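Local coordinates for flagellar biosynthetic protein FlhB (PDB 3B1S), which is probably required, as part of the flagellar type III export apparatus, for building the rod of the basal body, at residues H3-A7 / A50-Y54. Residues are numbered along the deposited sequence; the frame is centred on the assembly and turned at random.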
loop_
_atom_site.group_PDB
_atom_site.type_symbol
_atom_site.label_atom_id
_atom_site.label_comp_id
_atom_site.label_asym_id
_atom_site.label_seq_id
_atom_site.Cartn_x
_atom_site.Cartn_y
_atom_site.Cartn_z
ATOM N N HIS D 3 -7.688 -11.740 -1.083
ATOM C CA HIS D 3 -6.953 -10.714 -0.312
ATOM C C HIS D 3 -6.186 -9.739 -1.194
ATOM O O HIS D 3 -5.417 -10.164 -2.073
ATOM C CB HIS D 3 -5.944 -11.332 0.687
ATOM C CG HIS D 3 -6.563 -11.955 1.905
ATOM N ND1 HIS D 3 -6.137 -13.168 2.411
ATOM C CD2 HIS D 3 -7.562 -11.535 2.721
ATOM C CE1 HIS D 3 -6.857 -13.473 3.478
ATOM N NE2 HIS D 3 -7.728 -12.501 3.687
ATOM N N ILE D 4 -6.368 -8.447 -0.928
ATOM C CA ILE D 4 -5.607 -7.380 -1.563
ATOM C C ILE D 4 -5.394 -6.191 -0.623
ATOM O O ILE D 4 -6.175 -5.980 0.276
ATOM C CB ILE D 4 -6.258 -6.922 -2.843
ATOM C CG1 ILE D 4 -5.638 -5.616 -3.294
ATOM C CG2 ILE D 4 -7.700 -6.737 -2.629
ATOM C CD1 ILE D 4 -5.878 -5.390 -4.678
ATOM N N ALA D 5 -4.316 -5.456 -0.863
ATOM C CA ALA D 5 -3.977 -4.289 -0.080
ATOM C C ALA D 5 -3.064 -3.325 -0.810
ATOM O O ALA D 5 -2.250 -3.749 -1.588
ATOM C CB ALA D 5 -3.313 -4.731 1.162
ATOM N N ILE D 6 -3.182 -2.033 -0.528
ATOM C CA ILE D 6 -2.291 -0.989 -1.113
ATOM C C ILE D 6 -1.771 -0.028 -0.068
ATOM O O ILE D 6 -2.511 0.786 0.398
ATOM C CB ILE D 6 -3.003 -0.138 -2.190
ATOM C CG1 ILE D 6 -3.974 -0.977 -3.016
ATOM C CG2 ILE D 6 -1.998 0.539 -3.055
ATOM C CD1 ILE D 6 -3.363 -2.147 -3.680
ATOM N N ALA D 7 -0.506 -0.108 0.282
ATOM C CA ALA D 7 0.034 0.760 1.311
ATOM C C ALA D 7 0.503 2.133 0.762
ATOM O O ALA D 7 1.092 2.216 -0.312
ATOM C CB ALA D 7 1.134 0.076 2.027
ATOM N N ALA D 50 -9.507 -0.266 -3.847
ATOM C CA ALA D 50 -8.368 -1.186 -3.780
ATOM C C ALA D 50 -8.243 -1.972 -5.085
ATOM O O ALA D 50 -7.159 -2.022 -5.676
ATOM C CB ALA D 50 -8.495 -2.137 -2.575
ATOM N N ARG D 51 -9.361 -2.557 -5.536
ATOM C CA ARG D 51 -9.457 -3.180 -6.882
ATOM C C ARG D 51 -9.003 -2.221 -7.981
ATOM O O ARG D 51 -8.126 -2.559 -8.748
ATOM C CB ARG D 51 -10.881 -3.728 -7.175
ATOM C CG ARG D 51 -11.218 -4.005 -8.681
ATOM C CD ARG D 51 -12.215 -5.202 -8.851
ATOM N NE ARG D 51 -12.620 -5.487 -10.245
ATOM C CZ ARG D 51 -12.169 -6.499 -10.996
ATOM N NH1 ARG D 51 -11.271 -7.357 -10.522
ATOM N NH2 ARG D 51 -12.613 -6.651 -12.238
ATOM N N ALA D 52 -9.588 -1.027 -8.023
ATOM C CA ALA D 52 -9.325 -0.068 -9.091
ATOM C C ALA D 52 -7.921 0.505 -9.012
ATOM O O ALA D 52 -7.373 0.961 -10.017
ATOM C CB ALA D 52 -10.346 1.049 -9.062
ATOM N N LEU D 53 -7.335 0.471 -7.821
ATOM C CA LEU D 53 -6.046 1.115 -7.582
ATOM C C LEU D 53 -4.825 0.211 -7.896
ATOM O O LEU D 53 -3.751 0.697 -8.290
ATOM C CB LEU D 53 -6.028 1.629 -6.142
ATOM C CG LEU D 53 -4.929 2.485 -5.528
ATOM C CD1 LEU D 53 -4.694 3.807 -6.237
ATOM C CD2 LEU D 53 -5.363 2.726 -4.115
ATOM N N TYR D 54 -5.021 -1.101 -7.760
ATOM C CA TYR D 54 -3.938 -2.087 -7.829
ATOM C C TYR D 54 -3.127 -2.135 -9.139
ATOM O O TYR D 54 -1.901 -1.934 -9.116
ATOM C CB TYR D 54 -4.464 -3.491 -7.497
ATOM C CG TYR D 54 -3.395 -4.383 -6.924
ATOM C CD1 TYR D 54 -3.473 -4.813 -5.610
ATOM C CD2 TYR D 54 -2.280 -4.765 -7.681
ATOM C CE1 TYR D 54 -2.502 -5.604 -5.059
ATOM C CE2 TYR D 54 -1.295 -5.565 -7.133
ATOM C CZ TYR D 54 -1.420 -5.974 -5.817
ATOM O OH TYR D 54 -0.479 -6.763 -5.228
#
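The ring of Tyr54 meets Ile4 at one edge, near the ring plane, where Ile4 CD1 is modelled too close to be trusted in detail. Ile6 CD1 comes to the ring obliquely, 3.3 Å from Tyr54 CD1. The backbone oxygen of Ala5 is oblique to it as well, with Ala5 O 3.9 Å from Tyr54 CE1. The two isoleucines, with Ala5 between them on the strand, both set off toward residues 50-54. Ile4 CG1 stands anti to the backbone N (chi1 167°), which places Ile4 CG1 beside the ring, 3.3 Å from Tyr54 CD1. Ile6 also packs against Leu53, Ile6 CG1 lying 4.1 Å from Leu53 CD2. In this C-terminal cytoplasmic domain of FlhB, the contact lays helix 47-53 and Tyr54 against strand 4-9, which pairs antiparallel with strand 19-25. Residues 5-7 pair antiparallel with a strand of another chain, extending the sheet across the interface. With an alanine at Tyr54, Ile4 CG1 and Ile6 CD1 would probably lose the ring they share, opening a gap between the strand and residues 50-54. The carbonyl oxygen of Tyr54 accepts a hydrogen bond from Lys23 NZ, and the side chain of Tyr54 also touches Lys25.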